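Local coordinates for protein UDP-N-acetylmuramate-alanine ligase MurC (Thermotoga maritima, PDB 1J6U) that catalyses the ATP-dependent joining of L-alanine to UDP-N-acetylmuramate, a step of peptidoglycan synthesis in bacterial cell wall formation, at residues 433-438 with 448-453; 314-319 with 324-329; 343-348 with 376-381; 148-151 with 157-160. All blocks are in the same frame, centred on the assembly; numbering follows the deposited sequence.

Along the chain interaction 4 comes first, then 2, then 3 and finally 1, each closing before the next begins. Interaction 4 belongs to the middle domain of this Mur ligase, which carries the predicted ATP site. In the C-terminal part, interactions 1 and 2 share strands of one mixed sheet, and interaction 3 lies against it. Strand 433-438 runs beside strand 324-329, and the centres of interactions 1 and 2 are about 7 Å apart. Helix 443-457 packs on one face of this sheet, and helix 334-347, which leads into Phe348 of interaction 3, on the other, with Phe348 touching Tyr325 and Val434. Interaction 4 stands apart, its centre about 19 Å from that of interaction 2, so the set samples two domains.

Interaction 1: residues 433-438 with 448-453; sequences TVFLFV and RRFVER
Phe450 of helix 443-457 drives its ring against two phenylalanines of strand 433-438, and this aromatic cluster makes up the whole contact. The packing is tight at Phe435: the pair is T-shaped, with the edge of Phe450 set over the face of Phe435, centroids 4.9 Å apart and planes at 66°. Phe450 CE2 comes to 3.5 Å from Phe435 CD1, while Phe450 CZ sits above the centre of that ring; CG2 of Thr433 lies over the opposite face, toward the rim. Phe437 meets the same ring at a slant, the two ring planes at 44°: its CE1 is 3.5 Å from Phe450 CD2, and its CZ lies near Phe450 CB. With CG anti to the backbone N (chi1 180°), Phe450 reaches straight from the helix toward the strand. The loose side is that of Arg448 and Glu452, both exposed, the arginine poorly ordered. Arg449 and Arg453 are instead anchored, by a salt bridge to Glu424 and by hydrogen bonds to the carbonyls of Glu424 and Ile427. Strand 433-438 runs between strands 324-329 and 352-357; helix 443-457 covers the face bearing Phe435 and Phe437, while Leu436 on the opposite face packs against helix 334-347.

Interaction 2: residues 314-319 with 324-329; sequences SIAFHD and IYVIDD
His318 and Tyr325 lie side by side on one face of an antiparallel beta hairpin, strands 314-319 and 324-329, at the edge of the C-terminal mixed sheet. Their rings form an offset stack, planes at 9° and centroids 3.8 Å apart. His318 CD2 sits over the centre of the tyrosine ring, whereas Tyr325 CE2 falls toward the rim of the imidazole. The side chains start differently: His318 has CG anti to its own N (chi1 174°), Tyr325 has CG anti to its carbonyl carbon (chi1 -63°), and both point the same way. A water bridges His318 NE2 and Tyr325 OH, and the hydroxyl also bonds Arg252. Were an alanine to stand in place of Tyr325, one imidazole face would probably lose its stacking partner and Arg252 the hydroxyl it bonds. Farther along this face, Ile315 CD1 presses tightly on Ile327 CG1, 3.4 Å away. On the other face Phe317 CB packs beside Val326 CB, while toward helix 443-457 Phe317 meets Val451 and Val326 meets Phe450. Near the open end of the hairpin, a second water joins Ser314 OG to Asp328 OD2; Arg311 N bonds Ser314 OG, and Ser447 OG bonds Asp328 OD1. The register shifts at a classic beta bulge, where Ala316 and Phe317 both face Val326. Two N-H groups therefore share one acceptor: Val326 O receives Ala316 N at 2.7 Å and Phe317 N at 3.2 Å, the latter on a lone pair in the carbonyl plane.

Interaction 3: residues 343-348 with 376-381; sequences TAKEVF and LQLADE
Lys345 stretches from the last turns of helix 334-347 to the loop between helix 371-376 and strand 381-384, where it meets Leu378 and Asp380. That loop belongs to the beta-alpha-beta crossover from strand 352-357 through helix 371-376 to the parallel neighbouring strand 381-384, and it holds a type I beta turn, Leu376 to Ala379, of which Leu378 is the third residue. In the first shell the lysine and Leu378 slide past each other in opposite directions: Lys345 CG is 3.9 Å from Leu378 CD2, and its CE touches the same methyl farther out. Lys345 CE also passes 3.3 Å from Leu378 O, so the aliphatic arm is applied to both the side chain and the backbone of the turn. At the tip, Lys345 NZ makes a long salt bridge with Asp380 OD2, at 3.5 Å. A bend at chi2 (-59°), followed by two extended torsions, swings the ammonium group across to that carboxylate. The next shell positions the partners. Asp380 OD2 also accepts a hydrogen bond from Ile353 N of strand 352-357, tying the carboxylate to the sheet, and the lysine chain packs on Ile353 too. Leu378 leans on Leu341 and Gln342, one helical turn or so before Lys345. The turn itself is closed by a backbone hydrogen bond of 2.8 Å from Ala379 N to Leu376 O.

Interaction 4: residues 148-151 with 157-160; sequences GGIM and GNYE
Ile150 carries CG1 anti to its carbonyl carbon (chi1 -60°), and a second bend at chi2 (-62°) brings its CD1 over the Gly157-Asn158 peptide, 3.7 Å from Gly157 C and 3.8 Å from Asn158 N. CG2 of the same isoleucine lies alongside Gly157 CA, so both branches embrace the glycine. Asn158 CB approaches Gly149 O to 3.0 Å, while its amide leads away to Ser26 of helix 23-34. A valine in place of Ile150 would probably open a gap above the Gly157-Asn158 peptide where CD1 now rests. Gly157 has a positive phi, and a side chain at this position would collide with the carbonyl oxygen of the residue before and with Ile150 CD1. The two segments lie in the middle domain, after strand 144-146 and leading into the edge strand 159-160 of its mixed sheet. Gly149 lies about 4 Å from the side chain of Thr126, a residue predicted to bind ATP, and selenomethionine Met151 packs on helix 125-138. One hydrogen bond ties the segments: Met151 N gives to Gly157 O at 2.6 Å, nearly straight at 170°. Ile150 CA adds a weaker CA-H...O contact of 3.2 Å to Gly157 O. The carbonyls of Gly149 and Met151 beside this oxygen are acceptors too and cannot bond to it, so the loop is pinned mainly by a single backbone bond, with Ile150 packed over the peptide.

Interaction 1: residues 433-438 with 448-453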
loop_
_atom_site.group_PDB
_atom_site.type_symbol
_atom_site.label_atom_id
_atom_site.label_comp_id
_atom_site.label_asym_id
_atom_site.label_seq_id
_atom_site.Cartn_x
_atom_site.Cartn_y
_atom_site.Cartn_z
ATOM N N THR A 433 3.485 8.242 -25.035
ATOM C CA THR A 433 4.112 7.133 -24.370
ATOM C C THR A 433 3.915 7.212 -22.898
ATOM O O THR A 433 3.917 8.295 -22.288
ATOM C CB THR A 433 5.647 7.089 -24.660
ATOM O OG1 THR A 433 5.852 6.900 -26.060
ATOM C CG2 THR A 433 6.302 5.926 -23.939
ATOM N N VAL A 434 3.715 6.035 -22.334
ATOM C CA VAL A 434 3.538 5.920 -20.918
ATOM C C VAL A 434 4.753 5.204 -20.398
ATOM O O VAL A 434 5.053 4.093 -20.828
ATOM C CB VAL A 434 2.310 5.076 -20.568
ATOM C CG1 VAL A 434 2.359 4.718 -19.061
ATOM C CG2 VAL A 434 1.022 5.854 -20.930
ATOM N N PHE A 435 5.457 5.847 -19.480
ATOM C CA PHE A 435 6.619 5.215 -18.883
ATOM C C PHE A 435 6.207 4.737 -17.496
ATOM O O PHE A 435 5.901 5.537 -16.592
ATOM C CB PHE A 435 7.785 6.200 -18.760
ATOM C CG PHE A 435 8.215 6.755 -20.050
ATOM C CD1 PHE A 435 7.700 7.948 -20.498
ATOM C CD2 PHE A 435 9.126 6.069 -20.843
ATOM C CE1 PHE A 435 8.087 8.475 -21.745
ATOM C CE2 PHE A 435 9.512 6.576 -22.076
ATOM C CZ PHE A 435 8.992 7.786 -22.533
ATOM N N LEU A 436 6.177 3.424 -17.344
ATOM C CA LEU A 436 5.829 2.837 -16.064
ATOM C C LEU A 436 7.096 2.409 -15.332
ATOM O O LEU A 436 7.769 1.460 -15.761
ATOM C CB LEU A 436 4.995 1.582 -16.257
ATOM C CG LEU A 436 3.732 1.644 -17.071
ATOM C CD1 LEU A 436 3.245 0.202 -17.349
ATOM C CD2 LEU A 436 2.719 2.473 -16.318
ATOM N N PHE A 437 7.413 3.097 -14.240
ATOM C CA PHE A 437 8.549 2.731 -13.423
ATOM C C PHE A 437 8.015 1.767 -12.341
ATOM O O PHE A 437 7.414 2.173 -11.343
ATOM C CB PHE A 437 9.148 3.963 -12.783
ATOM C CG PHE A 437 9.985 4.740 -13.703
ATOM C CD1 PHE A 437 9.407 5.613 -14.614
ATOM C CD2 PHE A 437 11.375 4.617 -13.664
ATOM C CE1 PHE A 437 10.202 6.363 -15.465
ATOM C CE2 PHE A 437 12.172 5.362 -14.518
ATOM C CZ PHE A 437 11.586 6.238 -15.415
ATOM N N VAL A 438 8.280 0.489 -12.550
ATOM C CA VAL A 438 7.790 -0.563 -11.697
ATOM C C VAL A 438 8.716 -1.212 -10.693
ATOM O O VAL A 438 9.761 -1.740 -11.058
ATOM C CB VAL A 438 7.259 -1.670 -12.580
ATOM C CG1 VAL A 438 6.550 -2.737 -11.726
ATOM C CG2 VAL A 438 6.365 -1.038 -13.654
ATOM N N ARG A 448 11.495 9.796 -10.344
ATOM C CA ARG A 448 11.498 11.227 -10.053
ATOM C C ARG A 448 12.588 11.884 -10.853
ATOM O O ARG A 448 12.397 12.964 -11.420
ATOM C CB ARG A 448 11.732 11.524 -8.562
ATOM C CG ARG A 448 10.583 11.060 -7.625
ATOM C CD ARG A 448 11.032 10.976 -6.143
ATOM N NE ARG A 448 10.026 10.400 -5.237
ATOM C CZ ARG A 448 10.274 10.041 -3.972
ATOM N NH1 ARG A 448 11.496 10.193 -3.463
ATOM N NH2 ARG A 448 9.304 9.536 -3.209
ATOM N N ARG A 449 13.739 11.231 -10.925
ATOM C CA ARG A 449 14.806 11.847 -11.676
ATOM C C ARG A 449 14.424 11.951 -13.143
ATOM O O ARG A 449 14.692 12.981 -13.753
ATOM C CB ARG A 449 16.122 11.119 -11.437
ATOM C CG ARG A 449 16.691 11.490 -10.076
ATOM C CD ARG A 449 18.133 11.091 -9.951
ATOM N NE ARG A 449 18.305 9.639 -9.935
ATOM C CZ ARG A 449 18.324 8.898 -8.832
ATOM N NH1 ARG A 449 18.185 9.476 -7.642
ATOM N NH2 ARG A 449 18.476 7.582 -8.929
ATOM N N PHE A 450 13.735 10.934 -13.676
ATOM C CA PHE A 450 13.270 10.951 -15.070
ATOM C C PHE A 450 12.312 12.123 -15.297
ATOM O O PHE A 450 12.337 12.791 -16.336
ATOM C CB PHE A 450 12.537 9.664 -15.404
ATOM C CG PHE A 450 12.020 9.609 -16.818
ATOM C CD1 PHE A 450 12.903 9.695 -17.895
ATOM C CD2 PHE A 450 10.638 9.468 -17.081
ATOM C CE1 PHE A 450 12.425 9.642 -19.235
ATOM C CE2 PHE A 450 10.151 9.410 -18.397
ATOM C CZ PHE A 450 11.045 9.497 -19.483
ATOM N N VAL A 451 11.469 12.390 -14.312
ATOM C CA VAL A 451 10.529 13.466 -14.482
ATOM C C VAL A 451 11.319 14.748 -14.500
ATOM O O VAL A 451 11.140 15.590 -15.392
ATOM C CB VAL A 451 9.447 13.456 -13.361
ATOM C CG1 VAL A 451 8.641 14.756 -13.385
ATOM C CG2 VAL A 451 8.508 12.283 -13.570
ATOM N N GLU A 452 12.208 14.906 -13.527
ATOM C CA GLU A 452 13.025 16.117 -13.493
ATOM C C GLU A 452 13.770 16.331 -14.827
ATOM O O GLU A 452 13.839 17.451 -15.334
ATOM C CB GLU A 452 13.999 16.058 -12.306
ATOM C CG GLU A 452 13.287 16.188 -10.950
ATOM C CD GLU A 452 14.159 15.852 -9.733
ATOM O OE1 GLU A 452 15.035 14.955 -9.845
ATOM O OE2 GLU A 452 13.944 16.469 -8.656
ATOM N N ARG A 453 14.306 15.259 -15.401
ATOM C CA ARG A 453 15.041 15.337 -16.664
ATOM C C ARG A 453 14.116 15.906 -17.715
ATOM O O ARG A 453 14.438 16.881 -18.396
ATOM C CB ARG A 453 15.520 13.935 -17.084
ATOM C CG ARG A 453 15.896 13.819 -18.549
ATOM C CD ARG A 453 16.207 12.359 -18.976
ATOM N NE ARG A 453 16.306 12.293 -20.436
ATOM C CZ ARG A 453 16.269 11.182 -21.175
ATOM N NH1 ARG A 453 16.146 9.989 -20.618
ATOM N NH2 ARG A 453 16.294 11.276 -22.494
#

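Interaction 2: residues 314-319 with 324-329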
loop_
_atom_site.group_PDB
_atom_site.type_symbol
_atom_site.label_atom_id
_atom_site.label_comp_id
_atom_site.label_asym_id
_atom_site.label_seq_id
_atom_site.Cartn_x
_atom_site.Cartn_y
_atom_site.Cartn_z
ATOM N N SER A 314 0.130 5.134 -9.664
ATOM C CA SER A 314 -0.009 6.584 -9.507
ATOM C C SER A 314 0.677 7.367 -10.636
ATOM O O SER A 314 1.780 7.018 -11.082
ATOM C CB SER A 314 0.522 7.054 -8.147
ATOM O OG SER A 314 1.732 6.455 -7.825
ATOM N N ILE A 315 0.004 8.411 -11.113
ATOM C CA ILE A 315 0.544 9.210 -12.196
ATOM C C ILE A 315 1.437 10.208 -11.529
ATOM O O ILE A 315 0.973 11.082 -10.803
ATOM C CB ILE A 315 -0.519 10.010 -12.960
ATOM C CG1 ILE A 315 -1.564 9.075 -13.591
ATOM C CG2 ILE A 315 0.161 10.894 -14.005
ATOM C CD1 ILE A 315 -1.175 8.460 -14.839
ATOM N N ALA A 316 2.730 10.076 -11.788
ATOM C CA ALA A 316 3.721 10.974 -11.212
ATOM C C ALA A 316 3.818 12.225 -12.065
ATOM O O ALA A 316 4.056 13.309 -11.564
ATOM C CB ALA A 316 5.068 10.262 -11.149
ATOM N N PHE A 317 3.604 12.066 -13.366
ATOM C CA PHE A 317 3.718 13.194 -14.254
ATOM C C PHE A 317 2.966 12.985 -15.567
ATOM O O PHE A 317 2.953 11.897 -16.154
ATOM C CB PHE A 317 5.197 13.446 -14.568
ATOM C CG PHE A 317 5.410 14.508 -15.584
ATOM C CD1 PHE A 317 5.333 15.858 -15.231
ATOM C CD2 PHE A 317 5.625 14.175 -16.907
ATOM C CE1 PHE A 317 5.465 16.858 -16.196
ATOM C CE2 PHE A 317 5.763 15.177 -17.883
ATOM C CZ PHE A 317 5.682 16.506 -17.533
ATOM N N HIS A 318 2.344 14.047 -16.043
ATOM C CA HIS A 318 1.640 13.942 -17.298
ATOM C C HIS A 318 1.860 15.178 -18.130
ATOM O O HIS A 318 1.663 16.278 -17.637
ATOM C CB HIS A 318 0.139 13.779 -17.079
ATOM C CG HIS A 318 -0.647 13.809 -18.353
ATOM N ND1 HIS A 318 -1.904 14.359 -18.438
ATOM C CD2 HIS A 318 -0.336 13.384 -19.600
ATOM C CE1 HIS A 318 -2.334 14.274 -19.682
ATOM N NE2 HIS A 318 -1.400 13.689 -20.408
ATOM N N ASP A 319 2.297 15.002 -19.378
ATOM C CA ASP A 319 2.453 16.154 -20.266
ATOM C C ASP A 319 1.368 16.017 -21.330
ATOM O O ASP A 319 1.456 15.213 -22.249
ATOM C CB ASP A 319 3.815 16.209 -20.938
ATOM C CG ASP A 319 3.990 17.475 -21.767
ATOM O OD1 ASP A 319 5.127 17.735 -22.203
ATOM O OD2 ASP A 319 2.983 18.206 -21.971
ATOM N N ILE A 324 2.470 12.388 -22.776
ATOM C CA ILE A 324 3.466 11.579 -22.085
ATOM C C ILE A 324 3.140 11.411 -20.604
ATOM O O ILE A 324 2.835 12.375 -19.898
ATOM C CB ILE A 324 4.881 12.191 -22.237
ATOM C CG1 ILE A 324 5.431 11.803 -23.595
ATOM C CG2 ILE A 324 5.838 11.640 -21.164
ATOM C CD1 ILE A 324 6.605 12.648 -23.998
ATOM N N TYR A 325 3.215 10.176 -20.136
ATOM C CA TYR A 325 2.939 9.894 -18.728
ATOM C C TYR A 325 4.073 9.156 -18.037
ATOM O O TYR A 325 4.725 8.279 -18.616
ATOM C CB TYR A 325 1.682 8.996 -18.581
ATOM C CG TYR A 325 0.378 9.600 -19.071
ATOM C CD1 TYR A 325 0.101 9.654 -20.425
ATOM C CD2 TYR A 325 -0.596 10.088 -18.168
ATOM C CE1 TYR A 325 -1.095 10.159 -20.895
ATOM C CE2 TYR A 325 -1.826 10.606 -18.630
ATOM C CZ TYR A 325 -2.055 10.623 -20.002
ATOM O OH TYR A 325 -3.239 11.014 -20.535
ATOM N N VAL A 326 4.296 9.487 -16.783
ATOM C CA VAL A 326 5.267 8.750 -15.984
ATOM C C VAL A 326 4.391 8.212 -14.847
ATOM O O VAL A 326 3.775 8.962 -14.066
ATOM C CB VAL A 326 6.401 9.666 -15.420
ATOM C CG1 VAL A 326 7.293 8.847 -14.502
ATOM C CG2 VAL A 326 7.248 10.260 -16.580
ATOM N N ILE A 327 4.338 6.902 -14.755
ATOM C CA ILE A 327 3.515 6.243 -13.747
ATOM C C ILE A 327 4.360 5.349 -12.822
ATOM O O ILE A 327 5.275 4.647 -13.283
ATOM C CB ILE A 327 2.404 5.387 -14.465
ATOM C CG1 ILE A 327 1.453 6.319 -15.220
ATOM C CG2 ILE A 327 1.563 4.594 -13.447
ATOM C CD1 ILE A 327 0.305 5.589 -15.937
ATOM N N ASP A 328 4.047 5.394 -11.524
ATOM C CA ASP A 328 4.715 4.579 -10.497
ATOM C C ASP A 328 3.884 3.406 -9.992
ATOM O O ASP A 328 2.710 3.553 -9.660
ATOM C CB ASP A 328 5.067 5.436 -9.287
ATOM C CG ASP A 328 6.086 6.490 -9.610
ATOM O OD1 ASP A 328 7.130 6.104 -10.150
ATOM O OD2 ASP A 328 5.865 7.687 -9.328
ATOM N N ASP A 329 4.491 2.240 -9.925
ATOM C CA ASP A 329 3.788 1.094 -9.404
ATOM C C ASP A 329 4.722 0.134 -8.696
ATOM O O ASP A 329 5.762 -0.224 -9.220
ATOM C CB ASP A 329 3.033 0.337 -10.484
ATOM C CG ASP A 329 1.987 -0.588 -9.891
ATOM O OD1 ASP A 329 2.264 -1.801 -9.707
ATOM O OD2 ASP A 329 0.888 -0.077 -9.572
HETATM O O HOH W 1 3.234 8.750 -8.473
HETATM O O HOH W 2 -2.161 13.024 -22.846
#

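Interaction 3: residues 343-348 with 376-381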
loop_
_atom_site.group_PDB
_atom_site.type_symbol
_atom_site.label_atom_id
_atom_site.label_comp_id
_atom_site.label_asym_id
_atom_site.label_seq_id
_atom_site.Cartn_x
_atom_site.Cartn_y
_atom_site.Cartn_z
ATOM N N THR A 343 -3.928 -3.307 -16.879
ATOM C CA THR A 343 -4.632 -2.068 -16.691
ATOM C C THR A 343 -4.019 -0.926 -17.489
ATOM O O THR A 343 -4.745 0.005 -17.883
ATOM C CB THR A 343 -4.903 -1.715 -15.160
ATOM O OG1 THR A 343 -4.308 -0.468 -14.781
ATOM C CG2 THR A 343 -4.482 -2.808 -14.296
ATOM N N ALA A 344 -2.716 -0.997 -17.783
ATOM C CA ALA A 344 -2.087 0.082 -18.564
ATOM C C ALA A 344 -2.770 0.088 -19.939
ATOM O O ALA A 344 -3.130 1.131 -20.475
ATOM C CB ALA A 344 -0.578 -0.158 -18.722
ATOM N N LYS A 345 -2.959 -1.094 -20.497
ATOM C CA LYS A 345 -3.620 -1.208 -21.789
ATOM C C LYS A 345 -5.100 -0.782 -21.752
ATOM O O LYS A 345 -5.613 -0.281 -22.719
ATOM C CB LYS A 345 -3.488 -2.635 -22.301
ATOM C CG LYS A 345 -2.047 -2.990 -22.701
ATOM C CD LYS A 345 -1.502 -2.069 -23.813
ATOM C CE LYS A 345 -0.095 -2.509 -24.249
ATOM N NZ LYS A 345 0.655 -1.538 -25.118
ATOM N N GLU A 346 -5.791 -0.989 -20.642
ATOM C CA GLU A 346 -7.179 -0.563 -20.556
ATOM C C GLU A 346 -7.252 0.953 -20.534
ATOM O O GLU A 346 -8.135 1.545 -21.160
ATOM C CB GLU A 346 -7.833 -1.072 -19.278
ATOM C CG GLU A 346 -8.484 -2.398 -19.432
ATOM C CD GLU A 346 -8.864 -3.012 -18.096
ATOM O OE1 GLU A 346 -9.465 -4.100 -18.146
ATOM O OE2 GLU A 346 -8.557 -2.424 -17.017
ATOM N N VAL A 347 -6.346 1.577 -19.774
ATOM C CA VAL A 347 -6.347 3.023 -19.672
ATOM C C VAL A 347 -5.766 3.711 -20.888
ATOM O O VAL A 347 -6.312 4.734 -21.358
ATOM C CB VAL A 347 -5.563 3.491 -18.499
ATOM C CG1 VAL A 347 -5.520 5.029 -18.506
ATOM C CG2 VAL A 347 -6.207 2.962 -17.228
ATOM N N PHE A 348 -4.662 3.146 -21.386
ATOM C CA PHE A 348 -3.979 3.690 -22.535
ATOM C C PHE A 348 -4.027 2.727 -23.676
ATOM O O PHE A 348 -3.082 1.985 -23.918
ATOM C CB PHE A 348 -2.558 3.972 -22.178
ATOM C CG PHE A 348 -2.423 4.860 -21.015
ATOM C CD1 PHE A 348 -1.967 4.360 -19.800
ATOM C CD2 PHE A 348 -2.730 6.202 -21.123
ATOM C CE1 PHE A 348 -1.813 5.199 -18.705
ATOM C CE2 PHE A 348 -2.585 7.064 -20.028
ATOM C CZ PHE A 348 -2.130 6.578 -18.825
ATOM N N LEU A 376 5.826 -9.363 -18.786
ATOM C CA LEU A 376 6.201 -8.122 -19.409
ATOM C C LEU A 376 5.977 -8.112 -20.901
ATOM O O LEU A 376 6.093 -7.077 -21.528
ATOM C CB LEU A 376 7.644 -7.848 -19.100
ATOM C CG LEU A 376 7.921 -7.642 -17.619
ATOM C CD1 LEU A 376 9.381 -7.944 -17.343
ATOM C CD2 LEU A 376 7.586 -6.215 -17.218
ATOM N N GLN A 377 5.638 -9.261 -21.468
ATOM C CA GLN A 377 5.418 -9.356 -22.902
ATOM C C GLN A 377 4.463 -8.262 -23.404
ATOM O O GLN A 377 4.643 -7.740 -24.498
ATOM C CB GLN A 377 4.880 -10.754 -23.277
ATOM N N LEU A 378 3.461 -7.909 -22.608
ATOM C CA LEU A 378 2.504 -6.883 -23.004
ATOM C C LEU A 378 3.092 -5.459 -23.189
ATOM O O LEU A 378 2.464 -4.610 -23.837
ATOM C CB LEU A 378 1.342 -6.836 -21.991
ATOM C CG LEU A 378 -0.105 -7.094 -22.475
ATOM C CD1 LEU A 378 -1.120 -6.632 -21.406
ATOM C CD2 LEU A 378 -0.365 -6.335 -23.762
ATOM N N ALA A 379 4.270 -5.180 -22.623
ATOM C CA ALA A 379 4.874 -3.850 -22.787
ATOM C C ALA A 379 5.512 -3.725 -24.157
ATOM O O ALA A 379 5.866 -4.717 -24.758
ATOM C CB ALA A 379 5.922 -3.592 -21.722
ATOM N N ASP A 380 5.660 -2.506 -24.659
ATOM C CA ASP A 380 6.280 -2.317 -25.964
ATOM C C ASP A 380 7.798 -2.313 -25.862
ATOM O O ASP A 380 8.490 -2.754 -26.762
ATOM C CB ASP A 380 5.801 -1.012 -26.554
ATOM C CG ASP A 380 4.319 -0.970 -26.667
ATOM O OD1 ASP A 380 3.787 -1.817 -27.416
ATOM O OD2 ASP A 380 3.689 -0.119 -25.997
ATOM N N GLU A 381 8.300 -1.797 -24.757
ATOM C CA GLU A 381 9.716 -1.749 -24.502
ATOM C C GLU A 381 9.912 -2.125 -23.063
ATOM O O GLU A 381 9.129 -1.709 -22.205
ATOM C CB GLU A 381 10.258 -0.331 -24.676
ATOM C CG GLU A 381 9.888 0.308 -25.983
ATOM C CD GLU A 381 11.037 0.359 -26.947
ATOM O OE1 GLU A 381 11.287 -0.663 -27.646
ATOM O OE2 GLU A 381 11.693 1.433 -26.984
#

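Interaction 4: residues 148-151 with 157-160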
loop_
_atom_site.group_PDB
_atom_site.type_symbol
_atom_site.label_atom_id
_atom_site.label_comp_id
_atom_site.label_asym_id
_atom_site.label_seq_id
_atom_site.Cartn_x
_atom_site.Cartn_y
_atom_site.Cartn_z
ATOM N N GLY A 148 -0.722 2.478 5.196
ATOM C CA GLY A 148 0.533 1.839 4.830
ATOM C C GLY A 148 0.972 2.345 3.462
ATOM O O GLY A 148 1.544 1.613 2.661
ATOM N N GLY A 149 0.696 3.613 3.180
ATOM C CA GLY A 149 1.061 4.142 1.886
ATOM C C GLY A 149 0.793 5.619 1.954
ATOM O O GLY A 149 0.389 6.106 3.010
ATOM N N ILE A 150 1.041 6.351 0.870
ATOM C CA ILE A 150 0.796 7.767 0.919
ATOM C C ILE A 150 -0.448 8.182 0.122
ATOM O O ILE A 150 -0.607 7.845 -1.059
ATOM C CB ILE A 150 2.002 8.570 0.380
ATOM C CG1 ILE A 150 3.248 8.286 1.216
ATOM C CG2 ILE A 150 1.662 10.077 0.395
ATOM C CD1 ILE A 150 3.120 8.702 2.676
HETATM N N MSE A 151 -1.328 8.923 0.777
HETATM C CA MSE A 151 -2.514 9.439 0.109
HETATM C C MSE A 151 -2.490 10.925 0.351
HETATM O O MSE A 151 -2.567 11.375 1.481
HETATM C CB MSE A 151 -3.808 8.850 0.673
HETATM C CG MSE A 151 -5.027 9.506 0.037
HETATM SE SE MSE A 151 -6.664 8.454 0.150
HETATM C CE MSE A 151 -7.055 8.715 2.024
ATOM N N GLY A 157 0.038 12.323 4.858
ATOM C CA GLY A 157 0.348 11.268 3.917
ATOM C C GLY A 157 -0.056 9.855 4.179
ATOM O O GLY A 157 -0.735 9.251 3.330
ATOM N N ASN A 158 0.405 9.314 5.310
ATOM C CA ASN A 158 0.101 7.940 5.688
ATOM C C ASN A 158 -0.524 7.995 7.059
ATOM O O ASN A 158 -0.767 6.972 7.703
ATOM C CB ASN A 158 1.372 7.048 5.702
ATOM C CG ASN A 158 2.443 7.505 6.730
ATOM O OD1 ASN A 158 2.598 8.697 7.028
ATOM N ND2 ASN A 158 3.194 6.543 7.249
ATOM N N TYR A 159 -0.807 9.213 7.485
ATOM C CA TYR A 159 -1.412 9.426 8.787
ATOM C C TYR A 159 -2.201 10.714 8.797
ATOM O O TYR A 159 -1.886 11.648 8.057
ATOM C CB TYR A 159 -0.353 9.531 9.883
ATOM C CG TYR A 159 -0.956 9.943 11.218
ATOM C CD1 TYR A 159 -1.582 9.000 12.029
ATOM C CD2 TYR A 159 -0.963 11.285 11.632
ATOM C CE1 TYR A 159 -2.196 9.368 13.221
ATOM C CE2 TYR A 159 -1.574 11.676 12.814
ATOM C CZ TYR A 159 -2.191 10.705 13.613
ATOM O OH TYR A 159 -2.799 11.040 14.807
ATOM N N GLU A 160 -3.239 10.737 9.631
ATOM C CA GLU A 160 -4.081 11.918 9.818
ATOM C C GLU A 160 -4.736 11.745 11.167
ATOM O O GLU A 160 -5.187 10.649 11.490
ATOM C CB GLU A 160 -5.178 12.029 8.751
ATOM C CG GLU A 160 -5.974 13.326 8.895
ATOM C CD GLU A 160 -6.701 13.740 7.626
ATOM O OE1 GLU A 160 -7.928 13.522 7.526
ATOM O OE2 GLU A 160 -6.039 14.280 6.722
#